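Side-chain contacts in maltose/maltodextrin-binding protein (Thermus thermophilus, PDB 2GH9), which binds maltotriose, and probably related maltodextrins, as what is likely the periplasmic solute receptor of an ABC sugar importer: residues Val284-Ala287 and Lys288-Thr292; Arg22-Glu25 and Arg26-Gly29; Gly188-Val191 and Gly192-Ala195. All blocks are in the same frame, centred on the assembly; numbering follows the deposited sequence.

Contact 1. Residues Val284-Ala287 and Lys288-Thr292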
ATOM      1  N   VAL A 284      -7.427 -18.061  14.799  1.00 28.47           N
ATOM      2  CA  VAL A 284      -8.636 -17.575  14.133  1.00 28.11           C
ATOM      3  C   VAL A 284      -9.494 -16.689  15.045  1.00 27.96           C
ATOM      4  O   VAL A 284      -9.945 -15.617  14.629  1.00 27.44           O
ATOM      5  CB  VAL A 284      -9.487 -18.736  13.544  1.00 28.56           C
ATOM      6  CG1 VAL A 284     -10.813 -18.222  13.009  1.00 28.49           C
ATOM      7  CG2 VAL A 284      -8.724 -19.463  12.452  1.00 27.35           C
ATOM      8  N   ASN A 285      -9.712 -17.121  16.290  1.00 27.53           N
ATOM      9  CA  ASN A 285     -10.506 -16.328  17.222  1.00 27.22           C
ATOM     10  C   ASN A 285      -9.853 -14.975  17.436  1.00 26.80           C
ATOM     11  O   ASN A 285     -10.531 -13.968  17.440  1.00 26.72           O
ATOM     12  CB  ASN A 285     -10.680 -17.039  18.570  1.00 27.90           C
ATOM     13  CG  ASN A 285     -11.763 -18.108  18.546  1.00 28.15           C
ATOM     14  OD1 ASN A 285     -12.696 -18.053  17.747  1.00 31.09           O
ATOM     15  ND2 ASN A 285     -11.638 -19.087  19.432  1.00 29.79           N
ATOM     16  N   PHE A 286      -8.534 -14.949  17.584  1.00 27.01           N
ATOM     17  CA  PHE A 286      -7.840 -13.685  17.828  1.00 26.81           C
ATOM     18  C   PHE A 286      -7.948 -12.767  16.609  1.00 26.62           C
ATOM     19  O   PHE A 286      -8.219 -11.577  16.753  1.00 25.58           O
ATOM     20  CB  PHE A 286      -6.379 -13.912  18.185  1.00 26.95           C
ATOM     21  CG  PHE A 286      -5.599 -12.637  18.335  1.00 26.95           C
ATOM     22  CD1 PHE A 286      -6.015 -11.665  19.243  1.00 27.28           C
ATOM     23  CD2 PHE A 286      -4.454 -12.413  17.589  1.00 26.19           C
ATOM     24  CE1 PHE A 286      -5.298 -10.469  19.397  1.00 28.17           C
ATOM     25  CE2 PHE A 286      -3.727 -11.213  17.742  1.00 27.74           C
ATOM     26  CZ  PHE A 286      -4.161 -10.246  18.641  1.00 26.39           C
ATOM     27  N   ALA A 287      -7.741 -13.327  15.419  1.00 26.56           N
ATOM     28  CA  ALA A 287      -7.922 -12.577  14.173  1.00 26.96           C
ATOM     29  C   ALA A 287      -9.311 -11.927  14.094  1.00 27.31           C
ATOM     30  O   ALA A 287      -9.436 -10.762  13.691  1.00 26.62           O
ATOM     31  CB  ALA A 287      -7.677 -13.479  12.967  1.00 26.74           C
ATOM     32  N   LYS A 288     -10.345 -12.669  14.501  1.00 27.38           N
ATOM     33  CA  LYS A 288     -11.705 -12.169  14.419  1.00 27.61           C
ATOM     34  C   LYS A 288     -11.907 -11.002  15.389  1.00 27.30           C
ATOM     35  O   LYS A 288     -12.623 -10.080  15.054  1.00 27.12           O
ATOM     36  CB  LYS A 288     -12.742 -13.299  14.609  1.00 28.24           C
ATOM     37  CG  LYS A 288     -12.736 -14.312  13.454  1.00 28.90           C
ATOM     38  CD  LYS A 288     -13.445 -15.626  13.774  1.00 28.19           C
ATOM     39  CE  LYS A 288     -14.943 -15.440  13.907  1.00 29.55           C
ATOM     40  NZ  LYS A 288     -15.675 -16.758  13.860  1.00 28.78           N
ATOM     41  N   THR A 289     -11.235 -11.012  16.541  1.00 27.36           N
ATOM     42  CA  THR A 289     -11.329  -9.882  17.492  1.00 27.85           C
ATOM     43  C   THR A 289     -10.810  -8.575  16.877  1.00 27.65           C
ATOM     44  O   THR A 289     -11.295  -7.511  17.217  1.00 27.64           O
ATOM     45  CB  THR A 289     -10.587 -10.128  18.853  1.00 28.25           C
ATOM     46  OG1 THR A 289      -9.152 -10.212  18.660  1.00 29.11           O
ATOM     47  CG2 THR A 289     -11.117 -11.393  19.550  1.00 29.32           C
ATOM     48  N   LEU A 290      -9.825  -8.670  15.978  1.00 26.85           N
ATOM     49  CA  LEU A 290      -9.150  -7.494  15.436  1.00 26.98           C
ATOM     50  C   LEU A 290      -9.981  -6.745  14.390  1.00 27.18           C
ATOM     51  O   LEU A 290      -9.736  -5.569  14.134  1.00 26.31           O
ATOM     52  CB  LEU A 290      -7.776  -7.901  14.832  1.00 26.27           C
ATOM     53  CG  LEU A 290      -6.729  -8.613  15.708  1.00 25.70           C
ATOM     54  CD1 LEU A 290      -5.481  -9.032  14.881  1.00 24.36           C
ATOM     55  CD2 LEU A 290      -6.305  -7.767  16.935  1.00 21.98           C
ATOM     56  N   VAL A 291     -10.965  -7.415  13.788  1.00 27.39           N
ATOM     57  CA  VAL A 291     -11.694  -6.858  12.652  1.00 28.15           C
ATOM     58  C   VAL A 291     -13.169  -6.532  12.944  1.00 28.76           C
ATOM     59  O   VAL A 291     -13.943  -6.263  12.027  1.00 28.66           O
ATOM     60  CB  VAL A 291     -11.579  -7.764  11.373  1.00 28.23           C
ATOM     61  CG1 VAL A 291     -10.103  -7.962  10.986  1.00 27.32           C
ATOM     62  CG2 VAL A 291     -12.303  -9.102  11.557  1.00 27.54           C
ATOM     63  N   THR A 292     -13.541  -6.512  14.220  1.00 29.73           N
ATOM     64  CA  THR A 292     -14.838  -5.943  14.608  1.00 30.35           C
ATOM     65  C   THR A 292     -14.886  -4.456  14.267  1.00 31.21           C
ATOM     66  O   THR A 292     -13.856  -3.777  14.252  1.00 30.88           O
ATOM     67  CB  THR A 292     -15.130  -6.095  16.117  1.00 30.22           C
ATOM     68  OG1 THR A 292     -14.258  -5.242  16.865  1.00 30.50           O
ATOM     69  CG2 THR A 292     -14.954  -7.533  16.560  1.00 30.37           C
TER
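One face of the F286 ring is covered by the branched end of L290, one turn further along helix 280-290. CG of L290 stands 4.2 Å above the ring plane, displaced toward the rim, and its two methyls divide the work: CD2 comes within 3.7 Å of F286 CZ, while CD1 reaches CE2 at 4.0 Å. The forked tip of a leucine suits this, since it spreads two apolar branches over a flat surface. F286 has its CG anti to the backbone N (chi1 175°) and beside the carbonyl carbon, which carries the ring toward the following turn, where L290 meets it. The hydroxyl of T289 approaches the ring obliquely, OG1 standing 3.5 Å from F286 CD1. That hydroxyl is spent on the backbone: T289 OG1 donates to F286 O at a short 2.5 Å, in the carbonyl plane and on a lone pair. It can do so because OG1 sits between its own N and carbonyl carbon (chi1 66°), and a threonine in a helix thereby satisfies its polar group locally. On another side of the helix, the aliphatic part of K288 crosses V284 at a slant, with K288 CD 3.8 Å from V284 CG1. Its methylenes pack near the helix, while a bend at chi3 carries the amino group away to a hydrogen bond with Y82 O. The main chain bonds in the usual i+4 way through K288 N to V284 O, 3.0 Å. Beneath this helix face lies the sheet: F286 rests on I3 and V5 of strand 3-7, L290 on V60 of strand 58-63, and A287 and V291 on L108 of strand 104-113, while helix 11-26 meets L290 through W16 and Q20.

Contact 2. Residues Arg22-Glu25 and Arg26-Gly29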
ATOM      1  N   ARG A  22      -2.938  -8.140  24.429  1.00 33.06           N
ATOM      2  CA  ARG A  22      -3.086  -8.195  25.889  1.00 34.12           C
ATOM      3  C   ARG A  22      -4.539  -8.532  26.256  1.00 34.47           C
ATOM      4  O   ARG A  22      -4.797  -9.487  26.992  1.00 34.97           O
ATOM      5  CB  ARG A  22      -2.630  -6.870  26.534  1.00 34.35           C
ATOM      6  CG  ARG A  22      -1.109  -6.701  26.595  1.00 34.25           C
ATOM      7  CD  ARG A  22      -0.695  -5.602  27.562  1.00 35.98           C
ATOM      8  NE  ARG A  22      -1.286  -4.316  27.188  1.00 37.55           N
ATOM      9  CZ  ARG A  22      -0.729  -3.424  26.365  1.00 38.99           C
ATOM     10  NH1 ARG A  22       0.465  -3.639  25.813  1.00 40.00           N
ATOM     11  NH2 ARG A  22      -1.373  -2.295  26.098  1.00 39.00           N
ATOM     12  N   THR A  23      -5.480  -7.770  25.704  1.00 35.00           N
ATOM     13  CA  THR A  23      -6.905  -8.010  25.897  1.00 35.42           C
ATOM     14  C   THR A  23      -7.354  -9.454  25.554  1.00 35.92           C
ATOM     15  O   THR A  23      -8.165 -10.024  26.286  1.00 35.46           O
ATOM     16  CB  THR A  23      -7.740  -7.003  25.100  1.00 35.17           C
ATOM     17  OG1 THR A  23      -7.396  -5.677  25.514  1.00 35.66           O
ATOM     18  CG2 THR A  23      -9.212  -7.221  25.321  1.00 35.34           C
ATOM     19  N   PHE A  24      -6.829 -10.035  24.472  1.00 36.03           N
ATOM     20  CA  PHE A  24      -7.151 -11.426  24.113  1.00 37.27           C
ATOM     21  C   PHE A  24      -6.620 -12.442  25.119  1.00 38.53           C
ATOM     22  O   PHE A  24      -7.220 -13.487  25.300  1.00 38.78           O
ATOM     23  CB  PHE A  24      -6.601 -11.795  22.728  1.00 36.33           C
ATOM     24  CG  PHE A  24      -7.135 -13.090  22.186  1.00 35.66           C
ATOM     25  CD1 PHE A  24      -8.430 -13.168  21.690  1.00 35.39           C
ATOM     26  CD2 PHE A  24      -6.339 -14.225  22.140  1.00 35.45           C
ATOM     27  CE1 PHE A  24      -8.926 -14.369  21.166  1.00 35.13           C
ATOM     28  CE2 PHE A  24      -6.830 -15.426  21.621  1.00 35.10           C
ATOM     29  CZ  PHE A  24      -8.118 -15.492  21.133  1.00 35.02           C
ATOM     30  N   GLU A  25      -5.496 -12.155  25.765  1.00 40.03           N
ATOM     31  CA  GLU A  25      -5.011 -13.037  26.814  1.00 41.14           C
ATOM     32  C   GLU A  25      -5.935 -13.056  28.048  1.00 42.22           C
ATOM     33  O   GLU A  25      -5.921 -14.022  28.801  1.00 42.57           O
ATOM     34  CB  GLU A  25      -3.585 -12.662  27.213  1.00 41.34           C
ATOM     35  CG  GLU A  25      -2.895 -13.684  28.115  1.00 41.13           C
ATOM     36  CD  GLU A  25      -1.510 -13.259  28.545  1.00 42.15           C
ATOM     37  OE1 GLU A  25      -0.930 -12.340  27.908  1.00 44.16           O
ATOM     38  OE2 GLU A  25      -0.998 -13.858  29.523  1.00 43.43           O
ATOM     39  N   ARG A  26      -6.725 -12.002  28.247  1.00 42.95           N
ATOM     40  CA  ARG A  26      -7.631 -11.911  29.387  1.00 43.57           C
ATOM     41  C   ARG A  26      -9.030 -12.401  29.026  1.00 43.94           C
ATOM     42  O   ARG A  26      -9.691 -13.030  29.835  1.00 44.23           O
ATOM     43  CB  ARG A  26      -7.679 -10.475  29.925  1.00 43.64           C
ATOM     44  CG  ARG A  26      -6.522 -10.137  30.836  1.00 44.22           C
ATOM     45  CD  ARG A  26      -6.641  -8.743  31.460  1.00 45.10           C
ATOM     46  NE  ARG A  26      -6.180  -7.710  30.527  1.00 46.76           N
ATOM     47  CZ  ARG A  26      -6.959  -6.887  29.817  1.00 46.20           C
ATOM     48  NH1 ARG A  26      -8.284  -6.906  29.929  1.00 46.36           N
ATOM     49  NH2 ARG A  26      -6.393  -6.015  28.984  1.00 45.65           N
ATOM     50  N   THR A  27      -9.482 -12.131  27.807  1.00 44.43           N
ATOM     51  CA  THR A  27     -10.714 -12.727  27.322  1.00 44.90           C
ATOM     52  C   THR A  27     -10.437 -14.044  26.570  1.00 45.25           C
ATOM     53  O   THR A  27     -11.104 -14.335  25.574  1.00 46.06           O
ATOM     54  CB  THR A  27     -11.507 -11.744  26.414  1.00 45.46           C
ATOM     55  OG1 THR A  27     -10.951 -11.722  25.092  1.00 46.98           O
ATOM     56  CG2 THR A  27     -11.515 -10.315  27.012  1.00 45.79           C
ATOM     57  N   SER A  28      -9.472 -14.836  27.057  1.00 44.83           N
ATOM     58  CA  SER A  28      -9.043 -16.067  26.375  1.00 44.29           C
ATOM     59  C   SER A  28      -8.176 -16.973  27.245  1.00 43.81           C
ATOM     60  O   SER A  28      -8.369 -18.188  27.261  1.00 43.85           O
ATOM     61  CB  SER A  28      -8.247 -15.729  25.094  1.00 44.39           C
ATOM     62  OG  SER A  28      -8.104 -16.834  24.226  1.00 45.34           O
ATOM     63  N   GLY A  29      -7.188 -16.385  27.916  1.00 42.97           N
ATOM     64  CA  GLY A  29      -6.101 -17.139  28.541  1.00 42.28           C
ATOM     65  C   GLY A  29      -4.939 -17.507  27.618  1.00 41.74           C
ATOM     66  O   GLY A  29      -3.919 -18.033  28.070  1.00 41.44           O
TER
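S28 doubles back over F24 as the chain leaves the C-terminal part of helix 11-26, and its CB sits over the centre of the phenylalanine ring in a CH-pi contact, 3.8 Å from the centroid and 12° off the normal. The fine detail is doubtful, because the model also crowds this CB against a carbonyl. S28 OG lies over the same face and is hydrogen-bonded to T30 OG1, so a small residue with one hydroxyl both covers the ring and serves the loop leading to strand 32-36. F24, its CG anti to the backbone N (chi1 -168°), turns its ring inward toward helix 280-290, a place that suits a large apolar group.

R26 folds back in another direction. Its chain, bent at chi3, brings one face of the guanidinium over T23, with R26 NH2 3.7 Å from T23 CA. The T23 hydroxyl is engaged elsewhere, with E19 O. R22 NE lies 5.7 Å from R26 NH2, a like-charge pair at the exposed surface, where solvent would soften the repulsion.

T23 O accepts two backbone donors: T27 N at 2.9 Å, nearly straight at its hydrogen, and R26 N, more bent, from above the carbonyl plane. G29 then adopts a positive phi that other residues tolerate poorly, and its N donates to E25 O at 2.8 Å, likewise from above that carbonyl's plane.

Contact 3. Residues Gly188-Val191 and Gly192-Ala195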
ATOM      1  N   GLY A 188       4.550  -1.070 -19.829  1.00 33.40           N
ATOM      2  CA  GLY A 188       5.669  -0.930 -20.753  1.00 33.27           C
ATOM      3  C   GLY A 188       5.279  -0.057 -21.932  1.00 33.61           C
ATOM      4  O   GLY A 188       4.265   0.665 -21.889  1.00 33.20           O
ATOM      5  N   GLY A 189       6.098  -0.111 -22.988  1.00 33.69           N
ATOM      6  CA  GLY A 189       5.838   0.647 -24.213  1.00 33.29           C
ATOM      7  C   GLY A 189       5.840   2.140 -23.985  1.00 33.20           C
ATOM      8  O   GLY A 189       6.630   2.641 -23.195  1.00 33.38           O
ATOM      9  N   GLU A 190       4.939   2.848 -24.667  1.00 33.35           N
ATOM     10  CA  GLU A 190       4.889   4.311 -24.601  1.00 33.01           C
ATOM     11  C   GLU A 190       4.511   4.822 -23.218  1.00 32.20           C
ATOM     12  O   GLU A 190       5.055   5.833 -22.779  1.00 30.81           O
ATOM     13  CB  GLU A 190       3.902   4.891 -25.621  1.00 33.86           C
ATOM     14  CG  GLU A 190       4.446   4.940 -27.042  1.00 38.44           C
ATOM     15  CD  GLU A 190       5.784   5.655 -27.122  1.00 42.49           C
ATOM     16  OE1 GLU A 190       5.923   6.734 -26.483  1.00 46.12           O
ATOM     17  OE2 GLU A 190       6.698   5.128 -27.807  1.00 45.20           O
ATOM     18  N   VAL A 191       3.575   4.127 -22.568  1.00 31.14           N
ATOM     19  CA  VAL A 191       3.106   4.509 -21.229  1.00 30.81           C
ATOM     20  C   VAL A 191       4.301   4.541 -20.297  1.00 30.03           C
ATOM     21  O   VAL A 191       4.497   5.508 -19.578  1.00 29.21           O
ATOM     22  CB  VAL A 191       2.057   3.523 -20.665  1.00 30.48           C
ATOM     23  CG1 VAL A 191       1.773   3.820 -19.165  1.00 31.06           C
ATOM     24  CG2 VAL A 191       0.787   3.588 -21.471  1.00 31.11           C
ATOM     25  N   GLY A 192       5.084   3.462 -20.334  1.00 29.53           N
ATOM     26  CA  GLY A 192       6.243   3.286 -19.477  1.00 29.61           C
ATOM     27  C   GLY A 192       7.333   4.307 -19.732  1.00 29.52           C
ATOM     28  O   GLY A 192       7.917   4.852 -18.804  1.00 28.23           O
ATOM     29  N   GLU A 193       7.602   4.566 -21.008  1.00 29.49           N
ATOM     30  CA  GLU A 193       8.598   5.570 -21.389  1.00 29.48           C
ATOM     31  C   GLU A 193       8.210   6.966 -20.879  1.00 28.39           C
ATOM     32  O   GLU A 193       9.038   7.686 -20.323  1.00 27.61           O
ATOM     33  CB  GLU A 193       8.767   5.586 -22.909  1.00 29.75           C
ATOM     34  CG  GLU A 193       9.376   4.305 -23.471  1.00 31.87           C
ATOM     35  CD  GLU A 193       9.312   4.232 -25.015  1.00 32.20           C
ATOM     36  OE1 GLU A 193       9.379   5.293 -25.662  1.00 33.03           O
ATOM     37  OE2 GLU A 193       9.187   3.107 -25.567  1.00 37.43           O
ATOM     38  N   LYS A 194       6.943   7.337 -21.040  1.00 27.93           N
ATOM     39  CA  LYS A 194       6.488   8.657 -20.585  1.00 28.24           C
ATOM     40  C   LYS A 194       6.477   8.777 -19.054  1.00 27.26           C
ATOM     41  O   LYS A 194       6.832   9.829 -18.510  1.00 26.63           O
ATOM     42  CB  LYS A 194       5.118   8.984 -21.158  1.00 28.51           C
ATOM     43  CG  LYS A 194       5.085   9.163 -22.685  1.00 29.72           C
ATOM     44  CD  LYS A 194       3.685   8.871 -23.227  1.00 30.42           C
ATOM     45  CE  LYS A 194       3.553   9.098 -24.718  1.00 32.30           C
ATOM     46  NZ  LYS A 194       2.350   8.404 -25.290  1.00 33.49           N
ATOM     47  N   ALA A 195       6.055   7.711 -18.365  1.00 26.91           N
ATOM     48  CA  ALA A 195       6.077   7.687 -16.909  1.00 26.44           C
ATOM     49  C   ALA A 195       7.495   7.863 -16.407  1.00 26.05           C
ATOM     50  O   ALA A 195       7.749   8.692 -15.539  1.00 25.25           O
ATOM     51  CB  ALA A 195       5.490   6.386 -16.366  1.00 26.59           C
TER
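Four successive i+4 to i bonds open helix 189-204, running from a weak one, G192 N to G188 O at 3.3 Å, to A195 N on V191 O at 3.0 Å. These are the first turns of an alpha-helix, entered through G188 and G189; G189 has positive phi, which glycine accepts readily. G192 suits its buried place too, because a beta carbon there would come tightly against G188 CA.

The side chains that meet are charged. E190 and E193 bring their carboxylates together, E190 OE2 3.4 Å from E193 OE1, with the two planes turned 71° apart. These like charges probably repel, yet both lie near the N-terminal end of the helix, where the partial positive charge of the helix dipole would be expected to favour acidic groups. E193 runs out extended from a CG anti to its carbonyl carbon (chi1 -66°), so that CG passes 3.2 Å from G189 O. Further out its side chain touches V363, K364 and V367 of helix 363-378. With an alanine here the methylenes and carboxylate are gone, so a gap would probably open between the first turns and V363 and V367, and those turns would lose one of their two nearby acidic charges.

A195, a small residue on the buried side, fits against F163 of helix 156-166. K194, by contrast, is exposed and stretches its chain past E190: K194 CG lies 3.3 Å from E190 O. At the far end the two charges stay beyond salt-bridge range, where any attraction is probably slight, with K194 NZ 4.1 Å from E190 OE1.

Along the chain contact 2 comes first, then contact 3, then contact 1. Contacts 1 and 2 have centres about 12 Å apart and touch directly, as F286 CD1 meets F24 CG at 3.5 Å: helices 280-290 and 11-26, remote in sequence, lie side by side in the lobe built on the mixed sheet with strands 3-7 and 58-63. Contact 3 lies on the opposite side of the chain's centre, its centre about 43 Å from that of contact 1 and about 52 Å from that of contact 2, in helix 189-204 of the other lobe. Such a two-lobed form is that of periplasmic binding proteins, which hold their sugar between the lobes.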